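Local coordinates for protein autotransporter adhesin/invasin TibA (Escherichia coli, PDB 4Q1Q) that mediates adhesion to and invasion of human intestinal epithelial cells and bacterial aggregation, here seen as a heptose-decorated fragment of its surface-exposed passenger region, at residues G51-T56 and G62-S67; T207-Y210 and R214-V217. All blocks are in the same frame, centred on the assembly; numbering follows the deposited sequence.

Overall arrangement
Contacts 1 and 2 lie in the same right-handed parallel beta-helix, on opposite sides of the chain's centre, with their own centres about 39 Å apart and their nearest atoms about 33 Å apart. They follow one another along the chain: 51-56 with 62-67 sits toward the N-terminal end, 207-210 with 214-217 toward the C-terminal end. Strands 63-66 and 214-217 belong to the same long parallel face, separated by seven intervening strands. Both contacts pair a threonine with the glutamine eight residues later across the helix interior, so the 19-residue repeat reproduces a similar core in distant coils. In contact 1, heptoses attached to serines also coat the outside.

Contact 1 of 2, residues G51-T56 and G62-S67; sequences GSATST and GVQHVS. With 289 (D-glycero-alpha-D-manno-heptopyranose), chain B; 289 (D-glycero-alpha-D-manno-heptopyranose), chain C; 289 (D-glycero-alpha-D-manno-heptopyranose), chain G; 289 (D-glycero-alpha-D-manno-heptopyranose), chain I.
The amide of Q64 reaches across the helix interior to A53 and T56. Its NE2 lies 3.4 Å from T56 OG1 and 3.6 Å from A53 CB, with these two atoms on opposite sides of the amide plane. Q64 spans the gap because CG is anti to the backbone N (chi1 -179°) and the chain continues extended through chi2. T56 meets it from the opposite direction. The amide is gripped by neighbouring coils: NE2 donates to Q45 OE1, while OE1 receives hydrogen bonds from S75 OG and Q83 NE2. Its buried polar atoms are thereby satisfied and its rotation should be fixed.

The outer surfaces of the same two segments carry sugar. S52 OG is covalently bonded to C1 of one heptose (chain B), whose O6 accepts a hydrogen bond of 2.9 Å from T54 OG1. S55 and S67 bear further heptoses through their OG atoms. H65 ND1 hydrogen-bonds O2 of another heptose (chain I) at 2.7 Å; this oxygen lies at the ring edge, in plane, and the angle is 160°. Y46 stacks on H65, and H84 meets it edge-to-face, placing the imidazole within a row of aromatic side chains. A polar glutamine row within and O-linked heptoses without make this a glycosylated coil of an autotransporter beta-helix.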
# COMPACT_ATOMS: atom_id res chain seq x y z
N GLY A 51 -7.25 -24.97 -7.96
CA GLY A 51 -7.48 -25.18 -6.53
C GLY A 51 -8.08 -23.96 -5.87
O GLY A 51 -7.94 -22.84 -6.36
N SER A 52 -8.73 -24.17 -4.73
CA SER A 52 -9.34 -23.10 -3.96
C SER A 52 -9.22 -23.36 -2.46
O SER A 52 -9.82 -24.30 -1.94
CB SER A 52 -10.82 -22.93 -4.30
OG SER A 52 -11.05 -21.99 -5.33
N ALA A 53 -8.47 -22.51 -1.77
CA ALA A 53 -8.43 -22.53 -0.31
C ALA A 53 -9.33 -21.43 0.23
O ALA A 53 -9.43 -20.35 -0.35
CB ALA A 53 -7.01 -22.35 0.22
N THR A 54 -9.97 -21.71 1.36
CA THR A 54 -10.91 -20.79 1.96
C THR A 54 -10.71 -20.84 3.46
O THR A 54 -10.46 -21.90 4.01
CB THR A 54 -12.34 -21.18 1.57
OG1 THR A 54 -12.36 -21.57 0.19
CG2 THR A 54 -13.30 -20.01 1.77
N SER A 55 -10.74 -19.68 4.10
CA SER A 55 -10.73 -19.56 5.55
C SER A 55 -9.50 -20.21 6.20
O SER A 55 -9.57 -20.69 7.34
CB SER A 55 -11.99 -20.18 6.15
OG SER A 55 -13.19 -19.67 5.58
N THR A 56 -8.39 -20.22 5.48
CA THR A 56 -7.17 -20.81 6.00
C THR A 56 -6.59 -19.89 7.06
O THR A 56 -6.52 -18.68 6.83
CB THR A 56 -6.14 -20.98 4.89
OG1 THR A 56 -6.74 -21.67 3.80
CG2 THR A 56 -4.96 -21.77 5.40
N GLY A 62 4.17 -21.38 9.65
CA GLY A 62 3.37 -21.89 8.53
C GLY A 62 3.35 -21.04 7.26
O GLY A 62 3.29 -19.82 7.33
N VAL A 63 3.36 -21.69 6.10
CA VAL A 63 3.25 -21.03 4.79
C VAL A 63 2.13 -21.54 3.87
O VAL A 63 2.00 -22.76 3.67
CB VAL A 63 4.58 -21.18 4.03
CG1 VAL A 63 4.87 -22.63 3.68
CG2 VAL A 63 4.58 -20.34 2.76
N GLN A 64 1.32 -20.63 3.32
CA GLN A 64 0.38 -20.87 2.21
C GLN A 64 0.92 -20.36 0.88
O GLN A 64 1.11 -19.16 0.71
CB GLN A 64 -0.98 -20.18 2.45
CG GLN A 64 -2.05 -20.39 1.38
CD GLN A 64 -3.34 -19.64 1.65
OE1 GLN A 64 -3.35 -18.42 1.79
NE2 GLN A 64 -4.45 -20.36 1.73
N HIS A 65 1.19 -21.26 -0.06
CA HIS A 65 1.64 -20.92 -1.40
C HIS A 65 0.46 -20.89 -2.36
O HIS A 65 -0.23 -21.90 -2.53
CB HIS A 65 2.63 -21.96 -1.92
CG HIS A 65 3.88 -22.07 -1.11
ND1 HIS A 65 5.10 -21.58 -1.56
CD2 HIS A 65 4.12 -22.59 0.11
CE1 HIS A 65 6.02 -21.79 -0.64
NE2 HIS A 65 5.44 -22.38 0.39
N VAL A 66 0.25 -19.73 -2.99
CA VAL A 66 -0.77 -19.60 -4.03
C VAL A 66 -0.15 -19.49 -5.41
O VAL A 66 0.34 -18.43 -5.81
CB VAL A 66 -1.67 -18.37 -3.84
CG1 VAL A 66 -2.81 -18.41 -4.84
CG2 VAL A 66 -2.17 -18.29 -2.40
N SER A 67 -0.21 -20.59 -6.14
CA SER A 67 0.45 -20.68 -7.44
C SER A 67 -0.52 -20.33 -8.54
O SER A 67 -1.65 -19.95 -8.26
CB SER A 67 0.98 -22.09 -7.67
OG SER A 67 1.98 -22.39 -6.71
O7 289 B . -15.56 -18.55 -2.54
C7 289 B . -15.01 -19.37 -3.58
C6 289 B . -13.50 -19.47 -3.41
O6 289 B . -13.21 -20.23 -2.23
C5 289 B . -12.86 -20.16 -4.61
O5 289 B . -13.14 -21.55 -4.58
C1 289 B . -12.43 -22.26 -5.60
C2 289 B . -12.89 -21.78 -6.97
O2 289 B . -14.26 -22.15 -7.17
C3 289 B . -12.73 -20.28 -7.10
O3 289 B . -13.36 -19.84 -8.31
C4 289 B . -13.38 -19.57 -5.92
O4 289 B . -13.08 -18.17 -5.97
O7 289 C . -13.29 -18.74 12.12
C7 289 C . -13.01 -18.58 10.72
C6 289 C . -13.99 -19.35 9.85
O6 289 C . -15.31 -19.27 10.40
C5 289 C . -14.03 -18.86 8.41
O5 289 C . -14.38 -19.96 7.57
C1 289 C . -14.35 -19.64 6.17
C2 289 C . -15.35 -18.57 5.75
O2 289 C . -16.70 -19.05 5.74
C3 289 C . -15.19 -17.37 6.68
O3 289 C . -16.33 -16.51 6.52
C4 289 C . -15.03 -17.74 8.16
O4 289 C . -14.60 -16.56 8.85
O7 289 G . 3.30 -24.07 -12.25
C7 289 G . 3.07 -23.36 -11.02
C6 289 G . 4.16 -23.79 -10.04
O6 289 G . 5.43 -23.40 -10.57
C5 289 G . 3.98 -23.16 -8.66
O5 289 G . 2.99 -23.94 -7.99
C1 289 G . 2.76 -23.44 -6.67
C2 289 G . 4.00 -23.68 -5.81
O2 289 G . 4.45 -25.03 -5.85
C3 289 G . 5.06 -22.75 -6.39
O3 289 G . 6.24 -22.84 -5.60
C4 289 G . 5.26 -23.15 -7.85
O4 289 G . 6.14 -22.20 -8.44
O7 289 I . 8.37 -18.23 -9.79
C7 289 I . 7.90 -17.78 -8.51
C6 289 I . 7.41 -18.99 -7.74
O6 289 I . 8.50 -19.92 -7.63
C5 289 I . 6.79 -18.53 -6.42
O5 289 I . 5.56 -19.25 -6.44
C1 289 I . 4.75 -19.01 -5.29
C2 289 I . 5.43 -19.51 -4.02
O2 289 I . 5.66 -20.93 -4.10
C3 289 I . 6.70 -18.69 -3.86
O3 289 I . 7.39 -19.22 -2.73
C4 289 I . 7.57 -18.75 -5.11
O4 289 I . 8.54 -17.72 -4.93

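Contact 2 of 2, residues T207-Y210 and R214-V217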
# COMPACT_ATOMS: atom_id res chain seq x y z
N THR A 207 -2.21 14.78 -7.23
CA THR A 207 -2.58 14.82 -5.82
C THR A 207 -3.70 15.83 -5.59
O THR A 207 -3.71 16.92 -6.17
CB THR A 207 -1.36 15.24 -4.97
OG1 THR A 207 -0.23 14.44 -5.33
CG2 THR A 207 -1.61 15.05 -3.49
N SER A 208 -4.62 15.46 -4.71
CA SER A 208 -5.63 16.37 -4.20
C SER A 208 -5.50 16.43 -2.69
O SER A 208 -5.49 15.39 -2.03
CB SER A 208 -7.02 15.86 -4.59
OG SER A 208 -7.04 15.56 -5.97
N ILE A 209 -5.44 17.65 -2.15
CA ILE A 209 -5.26 17.86 -0.72
C ILE A 209 -6.45 18.62 -0.12
O ILE A 209 -6.64 19.81 -0.35
CB ILE A 209 -3.94 18.62 -0.45
CG1 ILE A 209 -2.81 18.07 -1.33
CG2 ILE A 209 -3.57 18.52 1.03
CD1 ILE A 209 -1.46 18.74 -1.13
N TYR A 210 -7.27 17.90 0.64
CA TYR A 210 -8.49 18.47 1.22
C TYR A 210 -8.16 18.98 2.62
O TYR A 210 -7.11 18.68 3.19
CB TYR A 210 -9.63 17.44 1.25
CG TYR A 210 -10.04 16.91 -0.11
CD1 TYR A 210 -10.89 17.62 -0.95
CD2 TYR A 210 -9.53 15.71 -0.58
CE1 TYR A 210 -11.23 17.14 -2.21
CE2 TYR A 210 -9.87 15.22 -1.83
CZ TYR A 210 -10.72 15.93 -2.64
OH TYR A 210 -11.02 15.38 -3.87
N ARG A 214 -2.02 17.10 4.35
CA ARG A 214 -0.74 17.75 4.04
C ARG A 214 0.15 16.91 3.12
O ARG A 214 0.26 15.69 3.27
CB ARG A 214 0.03 18.05 5.34
CG ARG A 214 -0.40 19.29 6.11
CD ARG A 214 -1.53 19.03 7.10
NE ARG A 214 -1.93 20.21 7.87
CZ ARG A 214 -2.85 21.11 7.51
NH1 ARG A 214 -3.47 21.06 6.33
NH2 ARG A 214 -3.12 22.13 8.32
N GLN A 215 0.79 17.58 2.17
CA GLN A 215 1.84 16.96 1.37
C GLN A 215 3.14 17.69 1.71
O GLN A 215 3.18 18.91 1.68
CB GLN A 215 1.57 17.08 -0.12
CG GLN A 215 2.61 16.42 -1.02
CD GLN A 215 2.32 16.72 -2.48
OE1 GLN A 215 2.47 17.86 -2.93
NE2 GLN A 215 1.93 15.69 -3.24
N TYR A 216 4.18 16.91 1.96
CA TYR A 216 5.49 17.44 2.31
C TYR A 216 6.50 17.06 1.24
O TYR A 216 6.79 15.89 1.07
CB TYR A 216 5.91 16.84 3.65
CG TYR A 216 4.92 17.01 4.77
CD1 TYR A 216 4.82 18.19 5.50
CD2 TYR A 216 4.11 15.95 5.14
CE1 TYR A 216 3.93 18.33 6.55
CE2 TYR A 216 3.22 16.07 6.20
CZ TYR A 216 3.12 17.26 6.88
OH TYR A 216 2.19 17.32 7.87
N VAL A 217 7.02 18.05 0.52
CA VAL A 217 7.94 17.76 -0.56
C VAL A 217 9.37 18.06 -0.09
O VAL A 217 9.77 19.20 0.06
CB VAL A 217 7.58 18.56 -1.82
CG1 VAL A 217 8.42 18.14 -3.01
CG2 VAL A 217 6.10 18.33 -2.13
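The carboxamide of Q215 meets T207 at its nitrogen end. T207 CG2 stands well off the amide plane, 3.6 Å from NE2, whereas T207 OG1, at 3.3 Å from the same nitrogen, is tilted from the plane by a smaller angle. The two side chains approach from opposite directions across the interior. At the other end of the amide, OE1 accepts a hydrogen bond from Q234 NE2 of the following coil, which ties the group to its successor in the stack. M197 and I191 from the preceding coil and T226 from the following one also touch Q215.

The apolar part of the contact belongs to I209. Its CD1 packs 3.6 Å from Q215 CB, the two side chains crossing at about a right angle, and its CG2 lies 3.9 Å from R214 N. The bond from CA to CB of I209 points toward 214-217; with CG1 anti to the carbonyl carbon (chi1 -42°) and an extended continuation, CD1 is brought to Q215 CB. The bond from CA to CB of R214 points away from 207-210, and NH1 is hydrogen-bonded to G231 O.

Strands 207-209 and 214-217 run at 127° to each other, with axes 7.9 Å apart at their closest, so they meet through side chains as two walls of one coil rather than as paired strands. On the outer face of the coil, Y210 meets the ring of Y229 with nearly parallel planes, and Y216 meets Y198. Inward aliphatic and amide groups, combined with like residues piled from coil to coil on the surface, are characteristic of the parallel beta-helix of autotransporter passenger domains.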